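Long-range contacts in 6-carboxyhexanoate--CoA ligase (Aquifex aeolicus, PDB 5TVA), which belongs to the BioW family of 6-carboxyhexanoate--CoA ligases, single-chain mixed alpha/beta enzymes, and here holds coenzyme A together with adenosine monophosphate: residues 5-10 and 49-54; 20-25 and 138-143; 132-137 and 229-234. One frame throughout, in Å; residues are numbered along the deposited sequence.

Interaction 1: 5-10 and 49-54; sequences SVRMRA and KVEKVK. With COA (coenzyme A), chain D.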
# COMPACT_ATOMS: atom_id res chain seq x y z
N SER A 5 1.45 15.49 -11.44
CA SER A 5 0.90 14.28 -10.86
C SER A 5 -0.21 13.77 -11.77
O SER A 5 -1.09 14.55 -12.15
CB SER A 5 0.38 14.58 -9.46
OG SER A 5 -0.60 13.66 -9.06
N VAL A 6 -0.16 12.49 -12.14
CA VAL A 6 -1.14 11.90 -13.05
C VAL A 6 -1.84 10.77 -12.32
O VAL A 6 -1.23 9.72 -12.08
CB VAL A 6 -0.49 11.38 -14.34
CG1 VAL A 6 -1.56 10.83 -15.28
CG2 VAL A 6 0.30 12.47 -15.00
N ARG A 7 -3.11 10.97 -11.98
CA ARG A 7 -3.86 9.99 -11.19
C ARG A 7 -4.99 9.40 -12.02
O ARG A 7 -5.80 10.15 -12.56
CB ARG A 7 -4.45 10.60 -9.92
CG ARG A 7 -3.44 10.90 -8.82
CD ARG A 7 -4.11 11.62 -7.63
NE ARG A 7 -4.26 13.05 -7.90
CZ ARG A 7 -4.95 13.93 -7.15
NH1 ARG A 7 -5.60 13.53 -6.05
NH2 ARG A 7 -4.99 15.21 -7.49
N MET A 8 -5.06 8.07 -12.07
CA MET A 8 -6.09 7.35 -12.81
C MET A 8 -6.82 6.41 -11.87
O MET A 8 -6.20 5.74 -11.04
CB MET A 8 -5.46 6.56 -13.96
CG MET A 8 -6.45 5.73 -14.84
SD MET A 8 -6.97 4.12 -14.16
CE MET A 8 -5.40 3.23 -14.13
N ARG A 9 -8.15 6.37 -11.99
CA ARG A 9 -8.97 5.34 -11.38
C ARG A 9 -9.99 4.87 -12.42
O ARG A 9 -10.39 5.65 -13.29
CB ARG A 9 -9.70 5.85 -10.15
CG ARG A 9 -10.76 6.90 -10.48
CD ARG A 9 -11.35 7.48 -9.22
NE ARG A 9 -12.60 8.19 -9.47
CZ ARG A 9 -12.69 9.51 -9.56
NH1 ARG A 9 -11.60 10.26 -9.41
NH2 ARG A 9 -13.85 10.09 -9.81
N ALA A 10 -10.39 3.60 -12.34
CA ALA A 10 -11.31 3.02 -13.31
C ALA A 10 -12.26 2.06 -12.60
O ALA A 10 -11.86 1.35 -11.68
CB ALA A 10 -10.58 2.29 -14.44
N LYS A 49 -6.71 12.56 -13.59
CA LYS A 49 -6.39 13.91 -13.12
C LYS A 49 -4.93 14.23 -13.37
O LYS A 49 -4.04 13.48 -12.95
CB LYS A 49 -6.66 14.07 -11.61
CG LYS A 49 -8.09 13.85 -11.21
CD LYS A 49 -8.36 14.36 -9.80
CE LYS A 49 -8.07 13.32 -8.76
NZ LYS A 49 -9.14 13.28 -7.71
N VAL A 50 -4.67 15.35 -14.03
CA VAL A 50 -3.31 15.86 -14.21
C VAL A 50 -3.19 17.17 -13.43
O VAL A 50 -3.90 18.14 -13.70
CB VAL A 50 -2.98 16.08 -15.69
CG1 VAL A 50 -1.52 16.48 -15.83
CG2 VAL A 50 -3.31 14.83 -16.48
N GLU A 51 -2.26 17.20 -12.48
CA GLU A 51 -2.15 18.29 -11.51
C GLU A 51 -0.69 18.72 -11.46
O GLU A 51 0.18 17.90 -11.18
CB GLU A 51 -2.62 17.81 -10.13
CG GLU A 51 -2.79 18.85 -9.07
CD GLU A 51 -3.39 18.25 -7.82
OE1 GLU A 51 -2.70 17.42 -7.17
OE2 GLU A 51 -4.56 18.56 -7.51
N LYS A 52 -0.43 19.98 -11.76
CA LYS A 52 0.93 20.49 -11.59
C LYS A 52 1.33 20.41 -10.12
O LYS A 52 0.55 20.77 -9.23
CB LYS A 52 1.01 21.94 -12.08
CG LYS A 52 2.43 22.48 -12.24
CD LYS A 52 2.38 23.96 -12.64
CE LYS A 52 3.45 24.30 -13.66
NZ LYS A 52 3.30 25.68 -14.19
N VAL A 53 2.53 19.89 -9.86
CA VAL A 53 3.05 19.72 -8.50
C VAL A 53 3.68 21.02 -8.03
O VAL A 53 4.47 21.63 -8.76
CB VAL A 53 4.07 18.57 -8.45
CG1 VAL A 53 4.83 18.57 -7.12
CG2 VAL A 53 3.39 17.22 -8.70
N LYS A 54 3.37 21.44 -6.81
CA LYS A 54 4.02 22.61 -6.25
C LYS A 54 5.33 22.21 -5.59
O LYS A 54 6.41 22.31 -6.19
CB LYS A 54 3.10 23.31 -5.25
CG LYS A 54 1.73 23.66 -5.81
CD LYS A 54 1.57 25.17 -6.00
CE LYS A 54 0.16 25.54 -6.46
NZ LYS A 54 -0.86 24.87 -5.60
N1A COA D . -9.96 1.81 -4.21
C2A COA D . -11.29 1.96 -4.23
N3A COA D . -11.85 3.10 -4.61
C4A COA D . -11.09 4.16 -4.95
C5A COA D . -9.70 4.04 -4.94
C6A COA D . -9.15 2.79 -4.54
N6A COA D . -7.64 2.63 -4.50
N7A COA D . -9.17 5.20 -5.33
C8A COA D . -10.16 6.03 -5.59
N9A COA D . -11.33 5.41 -5.40
C1B COA D . -12.60 6.17 -5.53
C2B COA D . -13.80 5.81 -5.31
O2B COA D . -13.99 5.03 -4.08
C3B COA D . -14.23 7.39 -4.94
O3B COA D . -13.58 7.69 -3.68
P3B COA D . -14.27 7.91 -2.16
O7A COA D . -13.59 9.09 -1.55
O8A COA D . -15.75 8.13 -2.21
O9A COA D . -14.01 6.72 -1.27
C4B COA D . -13.74 8.10 -5.92
O4B COA D . -12.77 7.15 -6.71
C5B COA D . -12.94 9.42 -5.49
O5B COA D . -11.65 9.10 -5.08
P1A COA D . -10.30 10.07 -5.31
O1A COA D . -9.65 10.35 -3.96
O2A COA D . -10.62 11.36 -6.03
O3A COA D . -9.23 9.18 -6.19
P2A COA D . -7.99 9.76 -7.18
O4A COA D . -8.65 10.12 -8.52
O5A COA D . -7.38 11.06 -6.61
O6A COA D . -6.86 8.52 -7.35
CBP COA D . -5.44 6.47 -6.68
CCP COA D . -6.40 7.69 -6.24
CDP COA D . -6.29 5.38 -7.40
CEP COA D . -4.47 6.96 -7.77
CAP COA D . -4.66 5.85 -5.39
OAP COA D . -5.27 4.73 -4.87
C9P COA D . -3.18 5.43 -5.63
O9P COA D . -2.27 6.20 -5.43
N8P COA D . -2.86 4.09 -6.10
C7P COA D . -1.45 3.66 -6.37
C6P COA D . -0.99 2.53 -5.46
C5P COA D . -1.80 1.19 -5.62
O5P COA D . -2.97 1.17 -5.62
N4P COA D . -1.03 -0.08 -5.73
C3P COA D . -1.77 -1.39 -5.91
C2P COA D . -0.80 -2.54 -5.63
S1P COA D . -0.10 -2.17 -3.99
O HOH W 1 -3.31 14.18 -10.10
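Four backbone hydrogen bonds join 5-10 to 49-54 as antiparallel neighbours in the three-stranded sheet 15-25, 3-12, 45-52. They make up two hydrogen-bonded pairs, Ser5 with Glu51 and Arg7 with Lys49, and between these sits the non-hydrogen-bonded pair Val6 with Val50. All four donors lie in the plane of the carbonyl they meet; the shortest bond, Ser5 N to Glu51 O, measures 2.7 Å with 164° at the hydrogen.

The face bearing Ser5, Arg7, Lys49 and Glu51 is polar and meets the diphosphate of coenzyme A. Lys49, bent at its last two torsions, brings NZ to 2.9 Å from O2A of coenzyme A, and weak bonds from NZ to O5A and O4A make this ammonium straddle both phosphates. Arg9 adds a bond from NH1 to O4A of coenzyme A at 3.1 Å, the oxygen lying in the guanidinium plane.

The Arg7 chain folds at chi3 (-81°), so its guanidinium lies under the Lys49 chain, with CE 3.5 Å above the plane and over its centre. Its NH2 reaches a salt bridge with Glu51, 3.2 Å from OE1, the two planes 43° apart. NE donates a hydrogen bond to water 1 at 2.6 Å, and that water donates in turn to Ser5 OG and Lys49 O, which, with the Glu51 salt bridge, helps to hold the rotation of the group; Ser5 OG is also bonded to Glu21. Arg7 NH1 and Lys49 NZ come within 3.9 Å of each other, a repulsion that the nearby phosphates and Glu51 probably offset.

On the reverse face Leu29 of helix 29-37 touches both valines, whose own methyls, Val6 CG2 and Val50 CG1, lie 4.5 Å apart.

Interaction 2: 20-25 and 138-143; sequences AERIVK and HFDWKD. With COA (coenzyme A), chain D.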
# COMPACT_ATOMS: atom_id res chain seq x y z
N ALA A 20 -3.86 4.01 -10.36
CA ALA A 20 -2.41 4.16 -10.41
C ALA A 20 -2.11 5.65 -10.48
O ALA A 20 -2.96 6.44 -10.90
CB ALA A 20 -1.80 3.43 -11.62
N GLU A 21 -0.89 6.01 -10.10
CA GLU A 21 -0.42 7.38 -10.16
C GLU A 21 1.00 7.40 -10.69
O GLU A 21 1.80 6.51 -10.39
CB GLU A 21 -0.48 8.05 -8.77
CG GLU A 21 0.09 9.47 -8.73
CD GLU A 21 -0.28 10.21 -7.44
OE1 GLU A 21 -0.94 9.60 -6.57
OE2 GLU A 21 0.06 11.41 -7.32
N ARG A 22 1.28 8.41 -11.52
CA ARG A 22 2.63 8.71 -12.00
C ARG A 22 2.92 10.19 -11.79
O ARG A 22 2.04 11.04 -11.98
CB ARG A 22 2.77 8.37 -13.50
CG ARG A 22 2.44 6.92 -13.82
CD ARG A 22 3.61 5.98 -13.51
NE ARG A 22 3.26 4.59 -13.86
CZ ARG A 22 2.68 3.74 -13.03
NH1 ARG A 22 2.41 4.10 -11.77
NH2 ARG A 22 2.39 2.51 -13.43
N ILE A 23 4.15 10.50 -11.40
CA ILE A 23 4.57 11.88 -11.19
C ILE A 23 5.80 12.07 -12.07
O ILE A 23 6.83 11.44 -11.82
CB ILE A 23 4.91 12.18 -9.72
CG1 ILE A 23 3.75 11.75 -8.83
CG2 ILE A 23 5.25 13.64 -9.55
CD1 ILE A 23 4.06 11.86 -7.36
N VAL A 24 5.69 12.92 -13.08
CA VAL A 24 6.69 12.99 -14.14
C VAL A 24 6.87 14.43 -14.61
O VAL A 24 6.03 15.30 -14.36
CB VAL A 24 6.32 12.08 -15.35
CG1 VAL A 24 6.14 10.63 -14.91
CG2 VAL A 24 5.05 12.58 -16.04
N LYS A 25 7.99 14.63 -15.31
CA LYS A 25 8.24 15.87 -16.05
C LYS A 25 7.28 16.00 -17.22
O LYS A 25 6.79 15.01 -17.77
CB LYS A 25 9.68 15.88 -16.59
CG LYS A 25 10.75 16.10 -15.54
CD LYS A 25 12.14 15.76 -16.08
CE LYS A 25 13.22 16.13 -15.05
NZ LYS A 25 14.44 15.30 -15.17
N HIS A 138 0.07 10.39 -4.04
CA HIS A 138 1.09 11.41 -4.30
C HIS A 138 2.49 10.88 -3.99
O HIS A 138 3.30 11.53 -3.33
CB HIS A 138 0.82 12.70 -3.52
CG HIS A 138 -0.29 13.52 -4.07
ND1 HIS A 138 -0.77 13.37 -5.35
CD2 HIS A 138 -1.01 14.52 -3.52
CE1 HIS A 138 -1.74 14.24 -5.57
NE2 HIS A 138 -1.91 14.95 -4.47
N PHE A 139 2.75 9.67 -4.47
CA PHE A 139 4.06 9.03 -4.36
C PHE A 139 4.36 8.38 -5.70
O PHE A 139 3.45 7.95 -6.41
CB PHE A 139 4.08 7.98 -3.23
CG PHE A 139 3.23 6.80 -3.51
CD1 PHE A 139 3.75 5.68 -4.22
CD2 PHE A 139 1.91 6.78 -3.11
CE1 PHE A 139 2.95 4.59 -4.53
CE2 PHE A 139 1.11 5.69 -3.39
CZ PHE A 139 1.64 4.58 -4.12
N ASP A 140 5.65 8.30 -6.04
CA ASP A 140 6.09 7.57 -7.22
C ASP A 140 7.59 7.31 -7.11
O ASP A 140 8.30 8.02 -6.37
CB ASP A 140 5.77 8.34 -8.51
CG ASP A 140 5.81 7.45 -9.78
OD1 ASP A 140 5.95 6.21 -9.65
OD2 ASP A 140 5.64 8.00 -10.89
N TRP A 141 8.05 6.27 -7.81
CA TRP A 141 9.48 6.10 -8.05
C TRP A 141 9.99 7.25 -8.90
O TRP A 141 9.41 7.58 -9.93
CB TRP A 141 9.78 4.77 -8.79
CG TRP A 141 9.44 3.52 -8.04
CD1 TRP A 141 8.37 2.71 -8.25
CD2 TRP A 141 10.17 2.96 -6.94
NE1 TRP A 141 8.38 1.68 -7.35
CE2 TRP A 141 9.48 1.81 -6.54
CE3 TRP A 141 11.32 3.34 -6.25
CZ2 TRP A 141 9.92 1.00 -5.49
CZ3 TRP A 141 11.76 2.54 -5.20
CH2 TRP A 141 11.06 1.38 -4.83
N LYS A 142 11.11 7.84 -8.48
CA LYS A 142 11.75 8.90 -9.25
C LYS A 142 12.01 8.48 -10.70
O LYS A 142 11.74 9.24 -11.64
CB LYS A 142 13.07 9.29 -8.57
CG LYS A 142 13.86 10.33 -9.33
CD LYS A 142 14.91 10.93 -8.42
CE LYS A 142 15.46 12.20 -9.02
NZ LYS A 142 14.36 13.20 -9.13
N ASP A 143 12.55 7.28 -10.91
CA ASP A 143 12.85 6.82 -12.28
C ASP A 143 12.19 5.46 -12.45
O ASP A 143 12.88 4.44 -12.37
CB ASP A 143 14.38 6.75 -12.52
CG ASP A 143 14.73 6.40 -13.97
OD1 ASP A 143 13.81 6.10 -14.75
OD2 ASP A 143 15.93 6.43 -14.33
N1A COA D . -9.96 1.81 -4.21
C2A COA D . -11.29 1.96 -4.23
N3A COA D . -11.85 3.10 -4.61
C4A COA D . -11.09 4.16 -4.95
C5A COA D . -9.70 4.04 -4.94
C6A COA D . -9.15 2.79 -4.54
N6A COA D . -7.64 2.63 -4.50
N7A COA D . -9.17 5.20 -5.33
C8A COA D . -10.16 6.03 -5.59
N9A COA D . -11.33 5.41 -5.40
C1B COA D . -12.60 6.17 -5.53
C2B COA D . -13.80 5.81 -5.31
O2B COA D . -13.99 5.03 -4.08
C3B COA D . -14.23 7.39 -4.94
O3B COA D . -13.58 7.69 -3.68
P3B COA D . -14.27 7.91 -2.16
O7A COA D . -13.59 9.09 -1.55
O8A COA D . -15.75 8.13 -2.21
O9A COA D . -14.01 6.72 -1.27
C4B COA D . -13.74 8.10 -5.92
O4B COA D . -12.77 7.15 -6.71
C5B COA D . -12.94 9.42 -5.49
O5B COA D . -11.65 9.10 -5.08
P1A COA D . -10.30 10.07 -5.31
O1A COA D . -9.65 10.35 -3.96
O2A COA D . -10.62 11.36 -6.03
O3A COA D . -9.23 9.18 -6.19
P2A COA D . -7.99 9.76 -7.18
O4A COA D . -8.65 10.12 -8.52
O5A COA D . -7.38 11.06 -6.61
O6A COA D . -6.86 8.52 -7.35
CBP COA D . -5.44 6.47 -6.68
CCP COA D . -6.40 7.69 -6.24
CDP COA D . -6.29 5.38 -7.40
CEP COA D . -4.47 6.96 -7.77
CAP COA D . -4.66 5.85 -5.39
OAP COA D . -5.27 4.73 -4.87
C9P COA D . -3.18 5.43 -5.63
O9P COA D . -2.27 6.20 -5.43
N8P COA D . -2.86 4.09 -6.10
C7P COA D . -1.45 3.66 -6.37
C6P COA D . -0.99 2.53 -5.46
C5P COA D . -1.80 1.19 -5.62
O5P COA D . -2.97 1.17 -5.62
N4P COA D . -1.03 -0.08 -5.73
C3P COA D . -1.77 -1.39 -5.91
C2P COA D . -0.80 -2.54 -5.63
S1P COA D . -0.10 -2.17 -3.99
O HOH W 2 2.77 5.80 -8.06
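A His-carboxylate pair and an aspartate-to-backbone bond tie strand 20-25 to strand 139-141 and to His138, the loop residue just before it; the two strands belong to different sheets and cross at 66° with axes 6.2 Å apart at the closest.

Glu21, CG anti to its backbone N and the chain extended, presents both carboxylate oxygens to one residue. OE1 takes the backbone N of His138 at 2.8 Å from above the carboxylate plane, while OE2 receives ND1 of the same histidine through its syn lone pair, 2.9 Å away and almost straight at 175°. That oxygen lies in the imidazole plane, although ring and carboxylate are turned 76° apart. The ring is thereby fixed, and the carboxylate would favour a proton on ND1; Ser5 OG is a further partner of OE2.

Further along, Asp140 OD2 uses its anti lone pair for Ile23 N at 3.0 Å, and OD1 forms a salt bridge with Arg144. Water 2 donates to Glu21 O (2.6 Å) and to Phe139 O, bridging the crossing. The ring edge of Phe139 sets CZ 3.6 Å from C6P of coenzyme A. The whole is a buried crossing of two sheets, with a His-carboxylate hydrogen bond whose Glu21, like Phe139, lines the coenzyme A pocket.

Interaction 3: 132-137 and 229-234; sequences RGVRTI and ECLTQK. With COA (coenzyme A), chain D.
Leu231 O, on helix 224-233, is held by two donors: Ile137 N across the contact and, weakly, Lys169 NZ. The Ile137 bond is 3.1 Å long and nearly straight (173° at the hydrogen), with the donor lying almost along the C=O axis of Leu231. Ile137 O stands only 3.3 Å from Leu231 O, two acceptors whose repulsion Lys169 NZ, which also bonds Ile137 O, probably relieves.

Around this bond the packing is by methyl groups. Val134 CG1 meets Thr232 CG2 at 3.7 Å, the two side chains crossing at about a right angle, and the same Thr232 CG2 lies 3.4 Å from Arg135 O. Leu231 CD2 comes to 3.6 Å from Thr136 OG1, a hydroxyl already bonded to Asn170 and Tyr217. Ile137 carries CG1 in the crowded position between backbone N and carbonyl carbon (chi1 62°), which turns CD1 to 3.4 Å from Thr232 O and leaves CG2 3.7 Å from CAP of coenzyme A. Thr136 N meanwhile bonds N1 of adenosine monophosphate.

The loop between strands 116-119 and 139-141 thus rests on helix 224-233, which the Cys230-Cys173 disulfide joins to helix 158-173.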
# COMPACT_ATOMS: atom_id res chain seq x y z
N ARG A 132 -14.23 3.64 4.06
CA ARG A 132 -13.32 4.26 3.11
C ARG A 132 -11.86 4.08 3.52
O ARG A 132 -11.00 3.77 2.69
CB ARG A 132 -13.67 5.74 2.97
CG ARG A 132 -13.25 6.31 1.66
CD ARG A 132 -12.90 7.82 1.73
NE ARG A 132 -11.45 7.89 1.79
CZ ARG A 132 -10.75 8.97 1.47
NH1 ARG A 132 -11.36 10.06 0.99
NH2 ARG A 132 -9.42 8.95 1.57
N GLY A 133 -11.57 4.29 4.81
CA GLY A 133 -10.20 4.34 5.27
C GLY A 133 -9.46 5.56 4.73
O GLY A 133 -10.04 6.50 4.19
N VAL A 134 -8.15 5.51 4.86
CA VAL A 134 -7.27 6.55 4.33
C VAL A 134 -6.46 5.95 3.19
O VAL A 134 -6.05 4.78 3.24
CB VAL A 134 -6.39 7.12 5.46
CG1 VAL A 134 -5.46 8.19 4.94
CG2 VAL A 134 -7.28 7.71 6.53
N ARG A 135 -6.24 6.74 2.14
CA ARG A 135 -5.53 6.31 0.95
C ARG A 135 -4.20 7.02 0.89
O ARG A 135 -4.15 8.25 0.94
CB ARG A 135 -6.33 6.62 -0.32
CG ARG A 135 -7.18 5.50 -0.87
CD ARG A 135 -7.99 6.04 -2.06
NE ARG A 135 -9.42 5.94 -1.80
CZ ARG A 135 -10.28 6.96 -1.75
NH1 ARG A 135 -9.89 8.21 -1.96
NH2 ARG A 135 -11.55 6.70 -1.49
N THR A 136 -3.11 6.25 0.77
CA THR A 136 -1.81 6.82 0.46
C THR A 136 -1.78 7.20 -1.01
O THR A 136 -2.10 6.36 -1.87
CB THR A 136 -0.70 5.82 0.77
OG1 THR A 136 -0.75 5.42 2.14
CG2 THR A 136 0.67 6.40 0.45
N ILE A 137 -1.40 8.44 -1.32
CA ILE A 137 -1.34 8.95 -2.70
C ILE A 137 -0.13 9.86 -2.83
O ILE A 137 0.63 10.06 -1.87
CB ILE A 137 -2.63 9.69 -3.15
CG1 ILE A 137 -2.91 10.94 -2.31
CG2 ILE A 137 -3.88 8.74 -3.15
CD1 ILE A 137 -3.88 11.89 -3.02
N GLU A 229 -2.07 13.98 6.95
CA GLU A 229 -1.65 15.01 6.00
C GLU A 229 -0.53 14.50 5.10
O GLU A 229 -0.52 14.77 3.90
CB GLU A 229 -1.20 16.26 6.75
CG GLU A 229 -0.73 17.35 5.83
CD GLU A 229 -0.32 18.61 6.59
OE1 GLU A 229 0.62 18.54 7.41
OE2 GLU A 229 -0.95 19.67 6.39
N CYS A 230 0.45 13.79 5.67
CA CYS A 230 1.59 13.33 4.89
C CYS A 230 1.15 12.27 3.88
O CYS A 230 1.50 12.35 2.70
CB CYS A 230 2.68 12.78 5.80
SG CYS A 230 4.21 12.36 4.97
N LEU A 231 0.35 11.31 4.33
CA LEU A 231 -0.08 10.23 3.45
C LEU A 231 -0.86 10.77 2.25
O LEU A 231 -0.77 10.22 1.15
CB LEU A 231 -0.94 9.21 4.21
CG LEU A 231 -0.28 8.42 5.34
CD1 LEU A 231 -1.33 7.69 6.18
CD2 LEU A 231 0.74 7.45 4.76
N THR A 232 -1.66 11.83 2.46
CA THR A 232 -2.65 12.21 1.47
C THR A 232 -2.30 13.47 0.69
O THR A 232 -2.94 13.73 -0.34
CB THR A 232 -4.04 12.38 2.12
OG1 THR A 232 -4.05 13.49 3.06
CG2 THR A 232 -4.43 11.10 2.83
N GLN A 233 -1.29 14.24 1.11
CA GLN A 233 -1.00 15.52 0.49
C GLN A 233 0.47 15.70 0.12
O GLN A 233 0.76 16.35 -0.89
CB GLN A 233 -1.45 16.67 1.42
CG GLN A 233 -2.96 16.67 1.71
CD GLN A 233 -3.48 17.94 2.45
OE1 GLN A 233 -2.72 18.84 2.83
NE2 GLN A 233 -4.79 17.99 2.65
N LYS A 234 1.41 15.19 0.89
CA LYS A 234 2.80 15.47 0.57
C LYS A 234 3.24 14.67 -0.67
O LYS A 234 2.84 13.52 -0.87
CB LYS A 234 3.68 15.17 1.78
CG LYS A 234 5.13 15.58 1.59
CD LYS A 234 5.90 15.49 2.90
CE LYS A 234 7.40 15.53 2.64
NZ LYS A 234 7.82 16.74 1.89
N1A COA D . -9.96 1.81 -4.21
C2A COA D . -11.29 1.96 -4.23
N3A COA D . -11.85 3.10 -4.61
C4A COA D . -11.09 4.16 -4.95
C5A COA D . -9.70 4.04 -4.94
C6A COA D . -9.15 2.79 -4.54
N6A COA D . -7.64 2.63 -4.50
N7A COA D . -9.17 5.20 -5.33
C8A COA D . -10.16 6.03 -5.59
N9A COA D . -11.33 5.41 -5.40
C1B COA D . -12.60 6.17 -5.53
C2B COA D . -13.80 5.81 -5.31
O2B COA D . -13.99 5.03 -4.08
C3B COA D . -14.23 7.39 -4.94
O3B COA D . -13.58 7.69 -3.68
P3B COA D . -14.27 7.91 -2.16
O7A COA D . -13.59 9.09 -1.55
O8A COA D . -15.75 8.13 -2.21
O9A COA D . -14.01 6.72 -1.27
C4B COA D . -13.74 8.10 -5.92
O4B COA D . -12.77 7.15 -6.71
C5B COA D . -12.94 9.42 -5.49
O5B COA D . -11.65 9.10 -5.08
P1A COA D . -10.30 10.07 -5.31
O1A COA D . -9.65 10.35 -3.96
O2A COA D . -10.62 11.36 -6.03
O3A COA D . -9.23 9.18 -6.19
P2A COA D . -7.99 9.76 -7.18
O4A COA D . -8.65 10.12 -8.52
O5A COA D . -7.38 11.06 -6.61
O6A COA D . -6.86 8.52 -7.35
CBP COA D . -5.44 6.47 -6.68
CCP COA D . -6.40 7.69 -6.24
CDP COA D . -6.29 5.38 -7.40
CEP COA D . -4.47 6.96 -7.77
CAP COA D . -4.66 5.85 -5.39
OAP COA D . -5.27 4.73 -4.87
C9P COA D . -3.18 5.43 -5.63
O9P COA D . -2.27 6.20 -5.43
N8P COA D . -2.86 4.09 -6.10
C7P COA D . -1.45 3.66 -6.37
C6P COA D . -0.99 2.53 -5.46
C5P COA D . -1.80 1.19 -5.62
O5P COA D . -2.97 1.17 -5.62
N4P COA D . -1.03 -0.08 -5.73
C3P COA D . -1.77 -1.39 -5.91
C2P COA D . -0.80 -2.54 -5.63
S1P COA D . -0.10 -2.17 -3.99

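Overall arrangement
Interaction 2 is the buried one, all its touching residues being inside; interactions 1 and 3 are partly buried, and interaction 1 runs out to the exposed outermost strand 45-52. Interactions 1 and 2 share a sheet: strands 3-12 and 15-25 are neighbours in it, and Arg7 packs on both Glu21 and His138. Interactions 2 and 3 interleave along the chain, 132-137 running straight into 138-143, and the His138 ring touches Gln233. Chemistry follows place: a regular strand ladder with charged groups gripping phosphate in 5-10/49-54, side-chain carboxylates bonding buried N-H groups in 20-25/138-143, and one main-chain bond amid methyls in 132-137/229-234. All three border coenzyme A.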